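Side-chain contacts in DNA damage response protein Rtt109, putative (Neosartorya fumigata, PDB 5ZB9), which probably transfers acetyl groups from acetyl-CoA to lysines of histones, histone H3 in particular: residues A[136-141]-A[167-172]; A[161-166]-A[214-219]; A[68-73]-A[463-468]. One frame throughout, in Å; residues are numbered along the deposited sequence.

Contact 1 (A[136-141]-A[167-172]); sequences VSLFAR and KWWCRV
Ala140 and Trp169 bring the two backbones together, strand 133-140 against helix 162-177, with their CA atoms 7.1 Å apart. Leu138 and Ala140, two positions apart on the strand, both direct their CB toward the helix and share one indole. Leu138 does most of the touching. Its first torsion (chi1 64°) swings the branched end toward the helix, so that both methyls lie on one face of the Trp169 ring. Leu138 CD1 lies over the pyrrole part, 4.1 Å from the centroid of the five-membered ring and 22° off its normal, which meets the geometry of a CH-pi contact. Leu138 CD2 sits over the benzo part, 3.5 Å from Trp169 CE3 and offset toward the rim. Ala140 CB comes in obliquely at the other end of the indole, 3.7 Å from Trp169 CD1. On the face opposite Leu138, Trp168 meets the ring edge-on in a T-shaped (edge-to-face) pair, its CZ3 standing 3.5 Å above the centre of the Trp169 plane. Val91 and Ala94 of strand 86-96 also touch Trp169. Ala94, Trp168 and Arg171 bind CoA in another structure of this protein, although no CoA is bound in this model. All three touching residues are buried, and the contact is purely apolar: dispersion and CH-pi attraction contribute to packing the helix on the sheet, and Trp169 touches two of the CoA-binding residues, Ala94 and Trp168.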
# COMPACT_ATOMS: atom_id res chain seq x y z
N VAL A 136 -5.07 -4.75 -0.35
CA VAL A 136 -3.90 -4.00 0.08
C VAL A 136 -2.79 -4.27 -0.92
O VAL A 136 -2.52 -5.42 -1.25
CB VAL A 136 -3.44 -4.38 1.50
CG1 VAL A 136 -2.20 -3.58 1.89
CG2 VAL A 136 -4.55 -4.15 2.49
N SER A 137 -2.15 -3.22 -1.39
CA SER A 137 -1.17 -3.37 -2.44
C SER A 137 0.03 -2.45 -2.24
O SER A 137 -0.07 -1.40 -1.61
CB SER A 137 -1.82 -3.11 -3.80
OG SER A 137 -0.93 -3.37 -4.87
N LEU A 138 1.17 -2.86 -2.80
CA LEU A 138 2.40 -2.08 -2.74
C LEU A 138 3.42 -2.67 -3.69
O LEU A 138 3.31 -3.83 -4.09
CB LEU A 138 2.96 -2.07 -1.31
CG LEU A 138 3.42 -3.42 -0.74
CD1 LEU A 138 4.88 -3.76 -1.10
CD2 LEU A 138 3.21 -3.47 0.76
N PHE A 139 4.43 -1.88 -4.06
CA PHE A 139 5.59 -2.44 -4.73
C PHE A 139 6.79 -2.25 -3.81
O PHE A 139 6.88 -1.25 -3.11
CB PHE A 139 5.81 -1.81 -6.12
CG PHE A 139 6.20 -0.36 -6.09
CD1 PHE A 139 5.23 0.63 -6.21
CD2 PHE A 139 7.53 0.02 -5.99
CE1 PHE A 139 5.58 1.98 -6.21
CE2 PHE A 139 7.89 1.38 -5.99
CZ PHE A 139 6.92 2.35 -6.10
N ALA A 140 7.69 -3.21 -3.80
CA ALA A 140 8.82 -3.17 -2.88
C ALA A 140 10.13 -3.06 -3.64
O ALA A 140 10.45 -3.91 -4.47
CB ALA A 140 8.84 -4.41 -2.00
N ARG A 141 10.88 -1.99 -3.36
CA ARG A 141 12.21 -1.80 -3.93
C ARG A 141 12.94 -0.69 -3.18
O ARG A 141 12.31 0.26 -2.71
CB ARG A 141 12.13 -1.47 -5.42
CG ARG A 141 11.54 -0.10 -5.73
CD ARG A 141 11.37 0.08 -7.24
NE ARG A 141 12.66 -0.02 -7.92
CZ ARG A 141 13.36 1.02 -8.34
NH1 ARG A 141 12.89 2.25 -8.18
NH2 ARG A 141 14.53 0.83 -8.94
N LYS A 167 11.12 -9.09 1.48
CA LYS A 167 10.84 -9.95 2.63
C LYS A 167 10.22 -9.16 3.76
O LYS A 167 9.32 -9.65 4.46
CB LYS A 167 12.10 -10.65 3.12
CG LYS A 167 12.62 -11.69 2.15
CD LYS A 167 13.91 -12.32 2.65
CE LYS A 167 14.59 -13.09 1.52
NZ LYS A 167 15.82 -13.82 1.95
N TRP A 168 10.68 -7.92 3.94
CA TRP A 168 10.19 -7.07 5.02
C TRP A 168 8.70 -6.77 4.85
O TRP A 168 7.91 -6.94 5.78
CB TRP A 168 11.00 -5.76 5.07
CG TRP A 168 10.73 -4.89 6.27
CD1 TRP A 168 11.28 -4.99 7.51
CD2 TRP A 168 9.84 -3.76 6.32
NE1 TRP A 168 10.79 -4.00 8.34
CE2 TRP A 168 9.91 -3.23 7.63
CE3 TRP A 168 8.99 -3.15 5.39
CZ2 TRP A 168 9.17 -2.12 8.03
CZ3 TRP A 168 8.25 -2.04 5.79
CH2 TRP A 168 8.35 -1.54 7.09
N TRP A 169 8.32 -6.35 3.65
CA TRP A 169 6.94 -6.00 3.37
C TRP A 169 6.02 -7.21 3.47
O TRP A 169 4.87 -7.08 3.89
CB TRP A 169 6.82 -5.35 1.99
CG TRP A 169 7.09 -3.88 2.02
CD1 TRP A 169 8.12 -3.22 1.40
CD2 TRP A 169 6.34 -2.89 2.73
NE1 TRP A 169 8.04 -1.88 1.67
CE2 TRP A 169 6.96 -1.65 2.48
CE3 TRP A 169 5.21 -2.93 3.54
CZ2 TRP A 169 6.47 -0.46 3.01
CZ3 TRP A 169 4.72 -1.75 4.07
CH2 TRP A 169 5.35 -0.53 3.80
N CYS A 170 6.50 -8.38 3.10
CA CYS A 170 5.70 -9.59 3.30
C CYS A 170 5.46 -9.85 4.79
O CYS A 170 4.37 -10.27 5.17
CB CYS A 170 6.36 -10.79 2.63
SG CYS A 170 6.37 -10.68 0.82
N ARG A 171 6.45 -9.56 5.64
CA ARG A 171 6.31 -9.76 7.08
C ARG A 171 5.35 -8.73 7.67
O ARG A 171 4.71 -8.98 8.68
CB ARG A 171 7.67 -9.69 7.77
CG ARG A 171 8.56 -10.92 7.54
CD ARG A 171 9.82 -10.86 8.41
NE ARG A 171 10.66 -9.72 8.06
CZ ARG A 171 11.76 -9.80 7.31
NH1 ARG A 171 12.45 -8.71 7.03
NH2 ARG A 171 12.16 -10.98 6.84
N VAL A 172 5.24 -7.57 7.03
CA VAL A 172 4.27 -6.56 7.45
C VAL A 172 2.86 -7.05 7.15
O VAL A 172 1.94 -6.92 7.97
CB VAL A 172 4.50 -5.22 6.72
CG1 VAL A 172 3.31 -4.29 6.91
CG2 VAL A 172 5.80 -4.56 7.18

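Contact 2 (A[161-166]-A[214-219]); sequences DDRGLI and KFETRG
Arg163 and Glu216 join two segments whose backbones stay well apart, the nearest CA atoms, those of Arg163 and Gly219, being 9.6 Å from each other; 161-166 opens helix 162-177, and 214-218 is a short, weakly bonded helical turn. Both CB atoms point toward the opposite segment, and two long side chains bridge the gap, crossing at about a right angle. Glu216 carries CG anti to its own backbone N (chi1 178°) and stays extended beyond it, while Arg163 is extended from CG to NE. The carboxylate offers a single oxygen: Arg163 NH1 donates to Glu216 OE2 over 3.0 Å with an angle of 154° at the hydrogen, forming a salt bridge. Arg163 NH2 adds a weak bond to the same Glu216 OE2, at 3.4 Å. The oxygen lies near the guanidinium plane, at its edge, yet the donor approaches from above the carboxylate plane. The two planes are themselves 36° apart. Because both nitrogens address one oxygen, the pair is not a bidentate one using both. Two residues before Arg163, Asp161 is the N-cap, its OD1 accepting from Gly164 N at 3.0 Å. Asp162 pairs with Arg314. The bridge lies at the surface, linking the first turn of helix 162-177 to the turn that follows strand 202-208, while Ile166 meets Phe220 on the chain just beyond that turn.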
# COMPACT_ATOMS: atom_id res chain seq x y z
N ASP A 161 18.33 -3.69 1.03
CA ASP A 161 18.34 -3.79 -0.42
C ASP A 161 16.98 -4.33 -0.92
O ASP A 161 16.07 -4.57 -0.11
CB ASP A 161 19.52 -4.64 -0.92
CG ASP A 161 19.43 -6.11 -0.51
OD1 ASP A 161 18.51 -6.51 0.24
OD2 ASP A 161 20.31 -6.88 -0.96
N ASP A 162 16.84 -4.50 -2.22
CA ASP A 162 15.56 -4.95 -2.79
C ASP A 162 15.05 -6.25 -2.17
O ASP A 162 13.89 -6.33 -1.78
CB ASP A 162 15.68 -5.13 -4.31
CG ASP A 162 16.09 -3.86 -5.02
OD1 ASP A 162 16.84 -3.96 -6.00
OD2 ASP A 162 15.66 -2.78 -4.58
N ARG A 163 15.90 -7.27 -2.08
CA ARG A 163 15.46 -8.56 -1.55
C ARG A 163 15.03 -8.43 -0.10
O ARG A 163 14.05 -9.03 0.31
CB ARG A 163 16.56 -9.61 -1.69
CG ARG A 163 16.78 -10.07 -3.12
CD ARG A 163 17.93 -11.06 -3.25
NE ARG A 163 18.28 -11.29 -4.65
CZ ARG A 163 17.83 -12.30 -5.38
NH1 ARG A 163 17.01 -13.20 -4.83
NH2 ARG A 163 18.19 -12.43 -6.66
N GLY A 164 15.76 -7.64 0.67
CA GLY A 164 15.41 -7.42 2.06
C GLY A 164 14.09 -6.69 2.22
O GLY A 164 13.31 -7.00 3.12
N LEU A 165 13.84 -5.72 1.34
CA LEU A 165 12.60 -4.95 1.39
C LEU A 165 11.38 -5.80 1.03
O LEU A 165 10.33 -5.69 1.66
CB LEU A 165 12.68 -3.74 0.47
CG LEU A 165 13.09 -2.47 1.20
CD1 LEU A 165 13.34 -1.34 0.21
CD2 LEU A 165 12.02 -2.08 2.21
N ILE A 166 11.54 -6.66 0.03
CA ILE A 166 10.46 -7.57 -0.34
C ILE A 166 10.11 -8.51 0.82
O ILE A 166 8.94 -8.68 1.14
CB ILE A 166 10.82 -8.37 -1.61
CG1 ILE A 166 11.01 -7.42 -2.80
CG2 ILE A 166 9.74 -9.40 -1.93
CD1 ILE A 166 11.72 -8.05 -3.99
N LYS A 214 9.18 -19.59 -9.77
CA LYS A 214 8.25 -19.94 -8.70
C LYS A 214 8.98 -20.47 -7.46
O LYS A 214 8.46 -20.37 -6.35
CB LYS A 214 7.22 -20.95 -9.21
CG LYS A 214 7.79 -22.32 -9.55
CD LYS A 214 6.74 -23.21 -10.20
CE LYS A 214 5.66 -23.63 -9.20
NZ LYS A 214 4.53 -24.35 -9.86
N PHE A 215 10.18 -21.01 -7.63
CA PHE A 215 10.92 -21.55 -6.48
C PHE A 215 11.66 -20.46 -5.73
O PHE A 215 11.55 -20.36 -4.51
CB PHE A 215 11.88 -22.66 -6.94
CG PHE A 215 11.21 -23.68 -7.80
CD1 PHE A 215 10.39 -24.65 -7.24
CD2 PHE A 215 11.33 -23.63 -9.18
CE1 PHE A 215 9.74 -25.57 -8.03
CE2 PHE A 215 10.68 -24.55 -9.99
CZ PHE A 215 9.88 -25.52 -9.41
N GLU A 216 12.40 -19.62 -6.45
CA GLU A 216 13.11 -18.52 -5.80
C GLU A 216 12.13 -17.52 -5.15
O GLU A 216 12.40 -17.00 -4.07
CB GLU A 216 14.03 -17.81 -6.80
CG GLU A 216 14.77 -16.62 -6.21
CD GLU A 216 15.85 -16.06 -7.13
OE1 GLU A 216 15.65 -16.05 -8.37
OE2 GLU A 216 16.89 -15.61 -6.60
N THR A 217 10.99 -17.28 -5.79
CA THR A 217 9.99 -16.36 -5.26
C THR A 217 9.45 -16.81 -3.90
O THR A 217 9.13 -15.97 -3.06
CB THR A 217 8.80 -16.21 -6.23
OG1 THR A 217 9.29 -15.72 -7.49
CG2 THR A 217 7.78 -15.24 -5.70
N ARG A 218 9.37 -18.12 -3.66
CA ARG A 218 8.91 -18.61 -2.36
C ARG A 218 9.92 -18.25 -1.27
O ARG A 218 9.59 -18.23 -0.08
CB ARG A 218 8.68 -20.13 -2.39
CG ARG A 218 7.51 -20.56 -3.27
CD ARG A 218 7.35 -22.08 -3.31
NE ARG A 218 6.90 -22.62 -2.03
CZ ARG A 218 7.68 -23.25 -1.15
NH1 ARG A 218 8.97 -23.43 -1.43
NH2 ARG A 218 7.18 -23.70 -0.01
N GLY A 219 11.15 -17.95 -1.67
CA GLY A 219 12.15 -17.49 -0.72
C GLY A 219 11.75 -16.18 -0.05
O GLY A 219 12.26 -15.85 1.01

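Contact 3 (A[68-73]-A[463-468]); sequences ESEVII and GQRVEG
Glu68 enters the contact through its backbone: water 1 donates to Glu68 O and, at 2.8 Å, to Glu70 OE2, and accepts from Arg465 NH2, joining both segments. Glu70 makes the direct link. With CG anti to its carbonyl carbon (chi1 -72°) and the chain extended beyond, Glu70 meets Arg465 coming from the opposite direction. Arg465 NH1 donates to Glu70 OE2 over 3.1 Å in an almost straight hydrogen bond, 170° at the hydrogen, that is part of a salt bridge. The oxygen lies in the guanidinium plane, at its edge, but is approached from above the carboxylate plane; the two flat groups stand nearly perpendicular, 83° apart. The setting is one curled mixed sheet of the acetyltransferase fold, in which strand 71-82 pairs with 50-61, that strand with 22-35, and 22-35 with 464-467. Glu70 OE1 forms a salt bridge with Arg26 and accepts from Ser60, whereas Arg465 NH1 also reaches Thr24. The buried carboxylate is thus bound at both oxygens, probably favouring its charged form. Val71 then starts the strand, bonding through its backbone to Ile61 and packing on Ala442 and Ile443 of helix 439-457; Ile72 N bonds to Thr446 of that helix.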
# COMPACT_ATOMS: atom_id res chain seq x y z
N GLU A 68 9.81 19.53 24.77
CA GLU A 68 9.10 19.71 23.51
C GLU A 68 9.81 18.97 22.37
O GLU A 68 9.23 18.74 21.31
CB GLU A 68 9.00 21.20 23.18
CG GLU A 68 7.92 21.56 22.16
CD GLU A 68 7.80 23.06 21.94
OE1 GLU A 68 8.65 23.81 22.46
OE2 GLU A 68 6.85 23.48 21.24
N SER A 69 11.06 18.59 22.63
CA SER A 69 11.91 17.94 21.64
C SER A 69 11.32 16.64 21.10
O SER A 69 11.24 15.64 21.81
CB SER A 69 13.29 17.67 22.24
OG SER A 69 13.20 16.84 23.39
N GLU A 70 10.91 16.67 19.84
CA GLU A 70 10.52 15.47 19.12
C GLU A 70 11.45 15.26 17.93
O GLU A 70 11.93 16.23 17.34
CB GLU A 70 9.07 15.56 18.63
CG GLU A 70 8.01 15.46 19.70
CD GLU A 70 6.61 15.54 19.11
OE1 GLU A 70 6.41 15.05 17.98
OE2 GLU A 70 5.71 16.10 19.79
N VAL A 71 11.70 14.01 17.57
CA VAL A 71 12.28 13.76 16.25
C VAL A 71 11.50 12.66 15.53
O VAL A 71 11.24 11.58 16.06
CB VAL A 71 13.79 13.39 16.33
CG1 VAL A 71 14.02 12.11 17.11
CG2 VAL A 71 14.38 13.31 14.94
N ILE A 72 11.10 12.97 14.30
CA ILE A 72 10.41 12.01 13.45
C ILE A 72 11.31 10.81 13.16
O ILE A 72 12.46 10.97 12.76
CB ILE A 72 9.96 12.66 12.13
CG1 ILE A 72 8.79 13.61 12.39
CG2 ILE A 72 9.57 11.60 11.12
CD1 ILE A 72 8.40 14.40 11.16
N ILE A 73 10.78 9.61 13.34
CA ILE A 73 11.55 8.41 13.05
C ILE A 73 11.02 7.63 11.85
O ILE A 73 11.72 6.79 11.29
CB ILE A 73 11.59 7.45 14.25
CG1 ILE A 73 10.17 7.00 14.61
CG2 ILE A 73 12.27 8.12 15.43
CD1 ILE A 73 10.13 5.75 15.44
N GLY A 463 -2.20 15.53 16.90
CA GLY A 463 -1.71 14.19 17.16
C GLY A 463 -1.99 13.68 18.55
O GLY A 463 -2.87 14.18 19.25
N GLN A 464 -1.25 12.66 18.95
CA GLN A 464 -1.35 12.15 20.31
C GLN A 464 -0.13 11.33 20.63
O GLN A 464 0.61 10.90 19.75
CB GLN A 464 -2.61 11.31 20.50
CG GLN A 464 -2.68 10.06 19.65
CD GLN A 464 -4.03 9.36 19.75
OE1 GLN A 464 -4.91 9.57 18.93
NE2 GLN A 464 -4.18 8.52 20.77
N ARG A 465 0.09 11.13 21.92
CA ARG A 465 1.21 10.34 22.38
C ARG A 465 0.73 8.94 22.71
O ARG A 465 -0.38 8.76 23.22
CB ARG A 465 1.88 11.00 23.58
CG ARG A 465 2.36 12.40 23.29
CD ARG A 465 3.60 12.71 24.11
NE ARG A 465 3.85 14.14 24.23
CZ ARG A 465 4.40 14.90 23.28
NH1 ARG A 465 4.76 14.36 22.12
NH2 ARG A 465 4.59 16.19 23.49
N VAL A 466 1.56 7.96 22.41
CA VAL A 466 1.20 6.56 22.55
C VAL A 466 2.23 5.83 23.39
O VAL A 466 3.43 5.94 23.14
CB VAL A 466 1.09 5.87 21.19
CG1 VAL A 466 0.73 4.41 21.37
CG2 VAL A 466 0.07 6.58 20.31
N GLU A 467 1.77 5.08 24.38
CA GLU A 467 2.68 4.24 25.14
C GLU A 467 2.31 2.78 24.93
O GLU A 467 1.15 2.40 25.10
CB GLU A 467 2.63 4.60 26.63
CG GLU A 467 3.83 4.10 27.42
CD GLU A 467 3.71 4.38 28.91
OE1 GLU A 467 4.50 3.80 29.69
OE2 GLU A 467 2.81 5.16 29.30
N GLY A 468 3.30 1.98 24.55
CA GLY A 468 3.09 0.56 24.34
C GLY A 468 2.52 -0.17 25.54
O GLY A 468 2.78 0.19 26.69
O HOH W 1 6.24 18.18 21.63

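Contacts 1 and 2 are neighbours, their centres 10 Å apart. They share helix 162-177 and touch directly: Ala140 CB lies 3.8 Å from Ile166 CG1. Along the chain their segments alternate, 136-141, 161-166, 167-172 and 214-219, so the two loops they close overlap along the chain. Contact 3 is remote, with centres about 25 Å from contact 1 and 33 Å from contact 2, and its segments, 68-73 and 463-468, enclose both others in sequence. It reaches the same mixed sheet as contact 1. Contact 1 packs the shared helix on the sheet beside CoA-binding residues, contact 2 ties that helix to a surface turn, and contact 3 joins the last modelled strand, 464-467, to an early part of the chain.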